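Local coordinates for protein endonuclease 8-like L720 (Acanthamoeba polyphaga mimivirus, PDB 4MB7) that is a viral endonuclease VIII-like protein whose fold combines a helix-two-turn-helix (H2TH) domain with a zinc-binding finger, at residues 139-144 / 217-222; 165-170 / 187-192; 175-180 / 213-218; 195-200 / 256-261. All coordinates share one frame; numbering follows the deposited sequence.

Interaction 1: residues 139-144 / 217-222; sequences YDLSNN and KIIDLL
Ile219 reaches out from helix 217-222 to meet Leu141 and Ser142 in the loop 139-144, and its two branches divide the work. At CB the chain forks. The methyl Ile219 CG2, anti to the backbone N, lies 3.8 Å from Ser142 CB. The longer arm runs through CG1, and its extended second torsion (chi2 172°) carries Ile219 CD1 to the other neighbour, where it lies 3.7 Å from Leu141 CB. Branching at CB suits isoleucine here, because one residue can press on two successive loop residues.

The loop side is stiffened by a type I turn from Asp140 to Asn143 and by an Asx turn. Asp140 OD1 accepts both Ser142 N and Ser142 OG, each at 2.9 Å and both from the same face of the carboxylate. The serine hydroxyl is thus occupied on its own loop, and it is Ser142 CB, not the hydroxyl, that comes to the Ile219 methyl.

Within the H2TH region the contact is buried between long helix 205-230 and the link from helix 126-136 to helix 148-161. Leu184 of helix 182-191 also touches Ile219, while Phe46 of strand 40-47 packs on Ser142.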
# COMPACT_ATOMS: atom_id res chain seq x y z
N TYR A 139 4.85 -10.40 3.78
CA TYR A 139 4.61 -10.60 2.35
C TYR A 139 4.73 -9.30 1.57
O TYR A 139 4.65 -9.30 0.34
CB TYR A 139 3.23 -11.22 2.12
CG TYR A 139 3.00 -12.52 2.87
CD1 TYR A 139 4.04 -13.42 3.07
CD2 TYR A 139 1.75 -12.84 3.37
CE1 TYR A 139 3.83 -14.61 3.75
CE2 TYR A 139 1.53 -14.02 4.05
CZ TYR A 139 2.58 -14.90 4.24
OH TYR A 139 2.37 -16.08 4.92
N ASP A 140 4.92 -8.20 2.29
CA ASP A 140 5.06 -6.88 1.69
C ASP A 140 6.49 -6.71 1.17
O ASP A 140 7.43 -6.66 1.96
CB ASP A 140 4.73 -5.80 2.73
CG ASP A 140 4.67 -4.39 2.14
OD1 ASP A 140 5.38 -4.10 1.15
OD2 ASP A 140 3.91 -3.56 2.68
N LEU A 141 6.62 -6.60 -0.14
CA LEU A 141 7.93 -6.51 -0.79
C LEU A 141 8.75 -5.28 -0.37
O LEU A 141 9.97 -5.28 -0.49
CB LEU A 141 7.78 -6.54 -2.31
CG LEU A 141 7.30 -7.86 -2.91
CD1 LEU A 141 6.87 -7.67 -4.35
CD2 LEU A 141 8.39 -8.91 -2.82
N SER A 142 8.07 -4.25 0.11
CA SER A 142 8.76 -3.02 0.52
C SER A 142 8.99 -2.95 2.02
O SER A 142 9.67 -2.04 2.51
CB SER A 142 7.97 -1.79 0.07
OG SER A 142 6.81 -1.61 0.86
N ASN A 143 8.43 -3.90 2.77
CA ASN A 143 8.51 -3.87 4.22
C ASN A 143 9.80 -4.50 4.74
O ASN A 143 10.25 -5.52 4.23
CB ASN A 143 7.30 -4.59 4.82
CG ASN A 143 7.07 -4.23 6.28
OD1 ASN A 143 7.83 -4.62 7.16
ND2 ASN A 143 5.99 -3.49 6.54
N ASN A 144 10.39 -3.89 5.77
CA ASN A 144 11.61 -4.42 6.37
C ASN A 144 11.41 -5.77 7.05
O ASN A 144 12.38 -6.46 7.37
CB ASN A 144 12.21 -3.41 7.35
CG ASN A 144 12.95 -2.29 6.66
OD1 ASN A 144 13.65 -2.50 5.67
ND2 ASN A 144 12.79 -1.07 7.17
N LYS A 217 12.74 -5.04 -7.65
CA LYS A 217 13.72 -4.14 -8.26
C LYS A 217 13.14 -2.75 -8.51
O LYS A 217 13.77 -1.74 -8.20
CB LYS A 217 14.24 -4.74 -9.57
CG LYS A 217 15.37 -3.95 -10.21
CD LYS A 217 14.91 -3.22 -11.46
CE LYS A 217 14.35 -4.18 -12.49
NZ LYS A 217 13.96 -3.49 -13.74
N ILE A 218 11.94 -2.72 -9.08
CA ILE A 218 11.25 -1.47 -9.37
C ILE A 218 10.89 -0.72 -8.08
O ILE A 218 10.99 0.51 -8.02
CB ILE A 218 9.99 -1.71 -10.22
CG1 ILE A 218 10.37 -2.40 -11.54
CG2 ILE A 218 9.26 -0.41 -10.50
CD1 ILE A 218 9.19 -2.87 -12.35
N ILE A 219 10.48 -1.46 -7.06
CA ILE A 219 10.21 -0.87 -5.75
C ILE A 219 11.48 -0.25 -5.17
O ILE A 219 11.44 0.84 -4.61
CB ILE A 219 9.62 -1.91 -4.77
CG1 ILE A 219 8.21 -2.30 -5.20
CG2 ILE A 219 9.60 -1.37 -3.35
CD1 ILE A 219 7.63 -3.47 -4.42
N ASP A 220 12.60 -0.96 -5.33
CA ASP A 220 13.89 -0.44 -4.89
C ASP A 220 14.25 0.85 -5.62
O ASP A 220 14.76 1.79 -5.01
CB ASP A 220 14.99 -1.48 -5.13
CG ASP A 220 14.90 -2.66 -4.19
OD1 ASP A 220 14.27 -2.54 -3.12
OD2 ASP A 220 15.49 -3.72 -4.52
N LEU A 221 14.00 0.87 -6.93
CA LEU A 221 14.29 2.04 -7.75
C LEU A 221 13.43 3.23 -7.33
O LEU A 221 13.92 4.36 -7.23
CB LEU A 221 14.07 1.74 -9.23
CG LEU A 221 15.09 0.81 -9.91
CD1 LEU A 221 14.66 0.51 -11.34
CD2 LEU A 221 16.47 1.44 -9.88
N LEU A 222 12.15 2.98 -7.09
CA LEU A 222 11.24 4.02 -6.63
C LEU A 222 11.66 4.56 -5.27
O LEU A 222 11.58 5.77 -5.03
CB LEU A 222 9.80 3.49 -6.56
CG LEU A 222 9.08 3.33 -7.90
CD1 LEU A 222 7.84 2.48 -7.74
CD2 LEU A 222 8.72 4.69 -8.48
O HOH W 1 11.98 -3.10 -0.91

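Interaction 2: residues 165-170 / 187-192; sequences EIITDF and EALYDC
Thr168 and Leu189, with CA atoms 8.3 Å apart, mark the closest backbone approach between the first turn of the short helix 167-171 and the last turn of helix 182-191. That spacing is bridged mainly by Leu189, whose CB is directed to the other helix and whose forked end is set against two successive residues.

Ile167 takes the greater share. Its CG2 methyl lies 3.8 Å from Leu189 CD2 and 3.9 Å from Leu189 CD1, so it nests against both prongs of the fork. The CG1 arm, anti to the backbone N (chi1 -174°), runs alongside and comes within 3.9 Å of Leu189 CD2. The two side chains slide past one another in opposite directions. Thr168 instead crosses Leu189 at about a right angle, bringing OG1 to 3.5 Å from Leu189 CD1.

Leucine suits the helix 182-191 side because its branch point sits one carbon out from CB, far enough to span the gap. Isoleucine and threonine, both branched at CB, offer broad, short surfaces close to their own helix.

Chemically the contact is almost wholly apolar and held by dispersion forces and burial. Its one polar side-chain atom, Thr168 OG1, touches the leucine methyl but spends its hydrogen bonding on Gln185 OE1, one helical turn before Leu189. The threonine therefore adds a directional polar tie between the same two helices beside the apolar contact, and its buried hydroxyl is satisfied.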
# COMPACT_ATOMS: atom_id res chain seq x y z
N GLU A 165 -7.20 -17.19 -13.30
CA GLU A 165 -7.28 -15.76 -13.61
C GLU A 165 -6.03 -15.24 -14.32
O GLU A 165 -4.98 -15.88 -14.30
CB GLU A 165 -7.55 -14.94 -12.34
CG GLU A 165 -6.46 -15.00 -11.29
CD GLU A 165 -6.76 -14.11 -10.10
OE1 GLU A 165 -7.86 -13.53 -10.06
OE2 GLU A 165 -5.89 -13.99 -9.21
N ILE A 166 -6.17 -14.09 -14.97
CA ILE A 166 -5.05 -13.48 -15.69
C ILE A 166 -4.01 -12.94 -14.71
O ILE A 166 -4.32 -12.68 -13.55
CB ILE A 166 -5.51 -12.36 -16.63
CG1 ILE A 166 -6.10 -11.19 -15.83
CG2 ILE A 166 -6.53 -12.88 -17.63
CD1 ILE A 166 -6.32 -9.94 -16.65
N ILE A 167 -2.78 -12.77 -15.19
CA ILE A 167 -1.66 -12.40 -14.33
C ILE A 167 -1.82 -11.02 -13.67
O ILE A 167 -1.45 -10.84 -12.52
CB ILE A 167 -0.30 -12.51 -15.07
CG1 ILE A 167 0.86 -12.25 -14.11
CG2 ILE A 167 -0.24 -11.57 -16.26
CD1 ILE A 167 0.90 -13.20 -12.93
N THR A 168 -2.40 -10.07 -14.40
CA THR A 168 -2.63 -8.73 -13.87
C THR A 168 -3.53 -8.77 -12.63
O THR A 168 -3.25 -8.10 -11.63
CB THR A 168 -3.24 -7.78 -14.92
OG1 THR A 168 -2.23 -7.38 -15.85
CG2 THR A 168 -3.83 -6.53 -14.26
N ASP A 169 -4.58 -9.58 -12.68
CA ASP A 169 -5.49 -9.75 -11.56
C ASP A 169 -4.77 -10.34 -10.36
O ASP A 169 -4.99 -9.92 -9.24
CB ASP A 169 -6.65 -10.67 -11.93
CG ASP A 169 -7.79 -9.94 -12.60
OD1 ASP A 169 -7.76 -8.70 -12.69
OD2 ASP A 169 -8.75 -10.62 -13.03
N PHE A 170 -3.90 -11.31 -10.61
CA PHE A 170 -3.17 -11.98 -9.54
C PHE A 170 -2.12 -11.07 -8.90
O PHE A 170 -1.91 -11.12 -7.69
CB PHE A 170 -2.54 -13.28 -10.05
CG PHE A 170 -1.88 -14.09 -8.98
CD1 PHE A 170 -2.60 -14.53 -7.88
CD2 PHE A 170 -0.54 -14.43 -9.07
CE1 PHE A 170 -2.00 -15.29 -6.89
CE2 PHE A 170 0.07 -15.19 -8.08
CZ PHE A 170 -0.66 -15.62 -6.99
N GLU A 187 4.57 -2.42 -15.11
CA GLU A 187 6.00 -2.19 -15.31
C GLU A 187 6.77 -3.50 -15.18
O GLU A 187 7.70 -3.76 -15.94
CB GLU A 187 6.54 -1.16 -14.31
CG GLU A 187 6.16 0.28 -14.63
CD GLU A 187 6.87 0.80 -15.86
OE1 GLU A 187 8.03 0.39 -16.11
OE2 GLU A 187 6.28 1.63 -16.58
N ALA A 188 6.38 -4.32 -14.21
CA ALA A 188 7.02 -5.61 -13.99
C ALA A 188 6.73 -6.57 -15.14
O ALA A 188 7.61 -7.30 -15.59
CB ALA A 188 6.57 -6.21 -12.68
N LEU A 189 5.49 -6.56 -15.61
CA LEU A 189 5.08 -7.43 -16.70
C LEU A 189 5.83 -7.12 -17.99
O LEU A 189 6.18 -8.03 -18.74
CB LEU A 189 3.57 -7.37 -16.91
CG LEU A 189 2.74 -8.17 -15.91
CD1 LEU A 189 1.26 -7.92 -16.09
CD2 LEU A 189 3.05 -9.66 -16.02
N TYR A 190 6.08 -5.84 -18.24
CA TYR A 190 6.87 -5.46 -19.41
C TYR A 190 8.33 -5.86 -19.24
O TYR A 190 8.97 -6.31 -20.18
CB TYR A 190 6.78 -3.96 -19.70
CG TYR A 190 7.71 -3.56 -20.82
CD1 TYR A 190 7.40 -3.85 -22.14
CD2 TYR A 190 8.92 -2.91 -20.55
CE1 TYR A 190 8.25 -3.50 -23.16
CE2 TYR A 190 9.78 -2.56 -21.58
CZ TYR A 190 9.44 -2.86 -22.88
OH TYR A 190 10.28 -2.52 -23.91
N ASP A 191 8.84 -5.67 -18.03
CA ASP A 191 10.23 -6.00 -17.71
C ASP A 191 10.51 -7.49 -17.93
O ASP A 191 11.63 -7.88 -18.26
CB ASP A 191 10.54 -5.60 -16.27
CG ASP A 191 12.02 -5.55 -15.97
OD1 ASP A 191 12.81 -5.33 -16.91
OD2 ASP A 191 12.39 -5.72 -14.79
N CYS A 192 9.48 -8.31 -17.75
CA CYS A 192 9.62 -9.75 -17.87
C CYS A 192 9.01 -10.29 -19.17
O CYS A 192 8.92 -11.50 -19.35
CB CYS A 192 8.98 -10.45 -16.67
SG CYS A 192 9.66 -9.95 -15.07

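Interaction 3: residues 175-180 / 213-218; sequences EYFPGV and NSLKKI
The helix-two-turn-helix (H2TH) motif typical of this protein family supplies one side of the contact: Phe177 and Val180 lie in the loop that joins helix 167-171 to helix 182-191, and both rest on Leu215 of the long helix 205-230. Phe177 to Val180 form a type II turn, closed by a backbone bond of 3.1 Å from Val180 N to Phe177 O. The residue types fit that turn well. Pro178 fixes the second position, and Gly179 occupies the third, where a positive phi of 111° is easily adopted only without a side chain. Gln174 clasps the turn, its OE1 accepting from Gly179 N and its NE2 donating to Val180 O.

With the turn so held, Phe177 and Val180 at its two ends both direct their CB atoms to the helix. Phe177 CG lies anti to the carbonyl carbon (chi1 -64°), beside the backbone N, which carries the ring to Leu215. Leu215 answers with one methyl for each: CD2 stands 4.2 Å from Val180 CG1, a looser touch, while CD1 approaches the phenylalanine ring. Leucine is apt because its fork can serve two neighbours at once. The phenylalanine and leucine side chains cross at about a right angle.

All three residues are buried. Phe170 of helix 167-171 meets the Phe177 ring edge-to-face, and Ala188 of helix 182-191 also packs on Leu215, so the motif's two short helices join the same apolar core.

The closest ring atoms are Phe177 CE2, 3.8 Å from Leu215 CD1, and Phe177 CD2, 3.9 Å from that same methyl.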
# COMPACT_ATOMS: atom_id res chain seq x y z
N GLU A 175 -3.70 -10.12 -0.93
CA GLU A 175 -3.37 -11.18 -0.00
C GLU A 175 -1.98 -11.73 -0.31
O GLU A 175 -1.24 -12.12 0.60
CB GLU A 175 -4.41 -12.30 -0.07
CG GLU A 175 -4.10 -13.49 0.83
CD GLU A 175 -5.21 -14.52 0.84
OE1 GLU A 175 -6.29 -14.24 0.28
OE2 GLU A 175 -5.00 -15.61 1.42
N TYR A 176 -1.62 -11.74 -1.58
CA TYR A 176 -0.36 -12.34 -2.03
C TYR A 176 0.71 -11.31 -2.42
O TYR A 176 1.90 -11.57 -2.28
CB TYR A 176 -0.62 -13.33 -3.16
CG TYR A 176 -1.46 -14.50 -2.72
CD1 TYR A 176 -0.89 -15.57 -2.03
CD2 TYR A 176 -2.82 -14.54 -2.96
CE1 TYR A 176 -1.65 -16.63 -1.61
CE2 TYR A 176 -3.59 -15.61 -2.55
CZ TYR A 176 -3.00 -16.65 -1.87
OH TYR A 176 -3.76 -17.72 -1.45
N PHE A 177 0.27 -10.16 -2.91
CA PHE A 177 1.19 -9.07 -3.24
C PHE A 177 0.76 -7.77 -2.57
O PHE A 177 0.47 -6.78 -3.25
CB PHE A 177 1.27 -8.87 -4.75
CG PHE A 177 1.84 -10.05 -5.49
CD1 PHE A 177 1.01 -11.05 -5.97
CD2 PHE A 177 3.20 -10.15 -5.72
CE1 PHE A 177 1.53 -12.13 -6.65
CE2 PHE A 177 3.73 -11.23 -6.40
CZ PHE A 177 2.89 -12.22 -6.87
N PRO A 178 0.72 -7.74 -1.22
CA PRO A 178 0.27 -6.53 -0.54
C PRO A 178 1.21 -5.35 -0.81
O PRO A 178 2.41 -5.45 -0.56
CB PRO A 178 0.32 -6.92 0.94
CG PRO A 178 1.33 -8.02 1.01
CD PRO A 178 1.20 -8.77 -0.28
N GLY A 179 0.66 -4.26 -1.34
CA GLY A 179 1.45 -3.08 -1.64
C GLY A 179 1.59 -2.85 -3.13
O GLY A 179 1.83 -1.73 -3.58
N VAL A 180 1.46 -3.92 -3.91
CA VAL A 180 1.57 -3.82 -5.36
C VAL A 180 0.33 -3.17 -5.96
O VAL A 180 -0.79 -3.58 -5.68
CB VAL A 180 1.80 -5.20 -6.00
CG1 VAL A 180 1.79 -5.10 -7.53
CG2 VAL A 180 3.11 -5.79 -5.52
N ASN A 213 11.32 -10.82 -8.75
CA ASN A 213 12.57 -10.06 -8.78
C ASN A 213 12.38 -8.69 -9.42
O ASN A 213 12.92 -7.70 -8.95
CB ASN A 213 13.67 -10.84 -9.51
CG ASN A 213 14.15 -12.05 -8.73
OD1 ASN A 213 14.04 -13.18 -9.20
ND2 ASN A 213 14.68 -11.82 -7.54
N SER A 214 11.58 -8.66 -10.48
CA SER A 214 11.28 -7.42 -11.18
C SER A 214 10.50 -6.46 -10.29
O SER A 214 10.82 -5.27 -10.23
CB SER A 214 10.50 -7.70 -12.46
OG SER A 214 10.14 -6.49 -13.12
N LEU A 215 9.49 -6.98 -9.61
CA LEU A 215 8.67 -6.17 -8.71
C LEU A 215 9.53 -5.52 -7.63
O LEU A 215 9.43 -4.32 -7.39
CB LEU A 215 7.57 -7.03 -8.07
CG LEU A 215 6.37 -7.36 -8.95
CD1 LEU A 215 5.51 -8.43 -8.28
CD2 LEU A 215 5.54 -6.11 -9.22
N LYS A 216 10.38 -6.32 -6.99
CA LYS A 216 11.22 -5.80 -5.91
C LYS A 216 12.25 -4.81 -6.44
O LYS A 216 12.58 -3.84 -5.75
CB LYS A 216 11.89 -6.93 -5.13
CG LYS A 216 12.49 -6.47 -3.81
CD LYS A 216 12.85 -7.65 -2.92
CE LYS A 216 13.28 -7.17 -1.54
NZ LYS A 216 13.69 -8.30 -0.65
N LYS A 217 12.74 -5.04 -7.65
CA LYS A 217 13.72 -4.14 -8.26
C LYS A 217 13.14 -2.75 -8.51
O LYS A 217 13.77 -1.74 -8.20
CB LYS A 217 14.24 -4.74 -9.57
CG LYS A 217 15.37 -3.95 -10.21
CD LYS A 217 14.91 -3.22 -11.46
CE LYS A 217 14.35 -4.18 -12.49
NZ LYS A 217 13.96 -3.49 -13.74
N ILE A 218 11.94 -2.72 -9.08
CA ILE A 218 11.25 -1.47 -9.37
C ILE A 218 10.89 -0.72 -8.08
O ILE A 218 10.99 0.51 -8.02
CB ILE A 218 9.99 -1.71 -10.22
CG1 ILE A 218 10.37 -2.40 -11.54
CG2 ILE A 218 9.26 -0.41 -10.50
CD1 ILE A 218 9.19 -2.87 -12.35

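Interaction 4: residues 195-200 / 256-261; sequences LPLKKV and KKIGLR
Ile258, the last residue of strand 254-258, is the centre of this contact, with Pro196 and Leu197 of the loop 195-200 sharing its side chain between them. CG1 and CG2 go to different partners. CG1 stands between the backbone N and the carbonyl carbon (chi1 59°), and the extended next torsion sends Ile258 CD1 to 3.6 Å from Pro196 CB. Ile258 CG2 lies 3.8 Å from Leu197 CD2, which also comes within 4.1 Å of Ile258 CB.

Pro196 and Leu197 are the two central residues of a type I turn from Leu195 to Lys198, closed by a 3.0 Å bond from Lys198 N to Leu195 O. Proline suits the first of these places, since its ring fixes phi near the value the turn requires, and it presents a compact apolar surface to the strand. Leu197 is more exposed. Its CB does not aim at the strand, yet the end of the side chain bends nearer and brings CD2 to the CG2 and CB of Ile258, the two side chains crossing obliquely. The packing thus grades from a buried proline to a leucine at the solvent edge. The strand ends at Ile258; the next residue, Gly259, has a positive phi (72°), which glycine adopts readily.

Strand 254-258 pairs with strand 263-267 in the hairpin of the zinc finger, the zinc ion lying about 11 Å from the Pro196 side chain. Trp267 of the partner strand also touches Pro196, and Thr168 of helix 167-171 packs on both Pro196 and Ile258, joining the finger to the H2TH region.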
# COMPACT_ATOMS: atom_id res chain seq x y z
N LEU A 195 2.70 -11.17 -21.23
CA LEU A 195 1.43 -10.58 -21.61
C LEU A 195 0.49 -10.54 -20.40
O LEU A 195 0.29 -11.56 -19.74
CB LEU A 195 0.79 -11.37 -22.75
CG LEU A 195 -0.40 -10.71 -23.46
CD1 LEU A 195 0.05 -9.49 -24.24
CD2 LEU A 195 -1.10 -11.71 -24.37
N PRO A 196 -0.08 -9.36 -20.11
CA PRO A 196 -0.98 -9.19 -18.96
C PRO A 196 -2.20 -10.10 -19.03
O PRO A 196 -2.76 -10.45 -17.99
CB PRO A 196 -1.41 -7.72 -19.07
CG PRO A 196 -0.30 -7.06 -19.80
CD PRO A 196 0.19 -8.08 -20.79
N LEU A 197 -2.59 -10.49 -20.24
CA LEU A 197 -3.77 -11.32 -20.43
C LEU A 197 -3.48 -12.81 -20.24
O LEU A 197 -4.39 -13.63 -20.25
CB LEU A 197 -4.36 -11.08 -21.83
CG LEU A 197 -4.81 -9.65 -22.12
CD1 LEU A 197 -5.14 -9.47 -23.59
CD2 LEU A 197 -6.00 -9.27 -21.25
N LYS A 198 -2.21 -13.14 -20.05
CA LYS A 198 -1.81 -14.53 -19.86
C LYS A 198 -2.31 -15.06 -18.52
O LYS A 198 -2.25 -14.36 -17.51
CB LYS A 198 -0.29 -14.66 -19.95
CG LYS A 198 0.22 -16.09 -20.03
CD LYS A 198 1.71 -16.13 -20.29
CE LYS A 198 2.20 -17.55 -20.55
NZ LYS A 198 3.65 -17.60 -20.85
N LYS A 199 -2.81 -16.29 -18.52
CA LYS A 199 -3.31 -16.89 -17.29
C LYS A 199 -2.18 -17.32 -16.36
O LYS A 199 -1.09 -17.66 -16.82
CB LYS A 199 -4.23 -18.08 -17.59
CG LYS A 199 -5.58 -17.69 -18.18
CD LYS A 199 -6.49 -18.90 -18.31
N VAL A 200 -2.45 -17.30 -15.06
CA VAL A 200 -1.48 -17.66 -14.04
C VAL A 200 -0.92 -19.07 -14.25
O VAL A 200 0.28 -19.31 -14.09
CB VAL A 200 -2.09 -17.55 -12.63
CG1 VAL A 200 -1.17 -18.15 -11.58
CG2 VAL A 200 -2.42 -16.10 -12.30
N LYS A 256 -5.76 -0.49 -22.31
CA LYS A 256 -7.17 -0.72 -22.01
C LYS A 256 -7.36 -1.32 -20.62
O LYS A 256 -6.40 -1.75 -19.99
CB LYS A 256 -7.80 -1.64 -23.06
CG LYS A 256 -7.41 -3.11 -22.91
N LYS A 257 -8.61 -1.35 -20.16
CA LYS A 257 -8.95 -1.97 -18.89
C LYS A 257 -9.12 -3.48 -19.06
O LYS A 257 -9.79 -3.93 -19.98
CB LYS A 257 -10.23 -1.37 -18.31
CG LYS A 257 -10.12 0.10 -17.95
N ILE A 258 -8.50 -4.25 -18.17
CA ILE A 258 -8.53 -5.70 -18.28
C ILE A 258 -8.82 -6.37 -16.94
O ILE A 258 -8.70 -5.75 -15.88
CB ILE A 258 -7.20 -6.26 -18.82
CG1 ILE A 258 -6.05 -5.86 -17.90
CG2 ILE A 258 -6.95 -5.78 -20.24
CD1 ILE A 258 -4.71 -6.42 -18.32
N GLY A 259 -9.21 -7.64 -17.00
CA GLY A 259 -9.45 -8.43 -15.80
C GLY A 259 -10.72 -8.04 -15.06
O GLY A 259 -11.41 -7.09 -15.44
N LEU A 260 -11.02 -8.79 -14.01
CA LEU A 260 -12.18 -8.51 -13.18
C LEU A 260 -11.99 -7.20 -12.42
O LEU A 260 -12.97 -6.54 -12.05
CB LEU A 260 -12.41 -9.65 -12.19
CG LEU A 260 -12.57 -11.04 -12.81
N ARG A 261 -10.74 -6.83 -12.19
CA ARG A 261 -10.32 -5.62 -11.43
C ARG A 261 -10.57 -4.36 -12.36
O ARG A 261 -10.64 -3.24 -11.86
CB ARG A 261 -8.90 -5.70 -10.88
CG ARG A 261 -8.72 -6.77 -9.81
CD ARG A 261 -7.32 -6.76 -9.24
NE ARG A 261 -7.12 -7.80 -8.23
CZ ARG A 261 -7.47 -7.68 -6.95
NH1 ARG A 261 -8.03 -6.56 -6.51
NH2 ARG A 261 -7.26 -8.68 -6.11

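How the interactions relate
Interactions 1 and 3 are neighbours on helix 205-230, their centres 6 Å apart, and Leu141 CD1 lies 3.8 Å from Leu215 CB. Interaction 2 joins this core to the zinc finger. On one side Asp191 OD2 is 2.9 Å from both Lys217 NZ, in a salt bridge, and Ser214 OG, tying helix 182-191 to the long helix. On the other, interactions 2 and 4, 8 Å apart between centres, are joined by a probable backbone hydrogen bond, Ile167 N to Lys198 O at 2.9 Å. Interaction 4 is about 23 Å from interaction 1, centre to centre. It lies near, but not at, the zinc site (Cys247, His251, Cys268, Cys271); the Leu189 side chain of interaction 2 is about 12 Å from the ion.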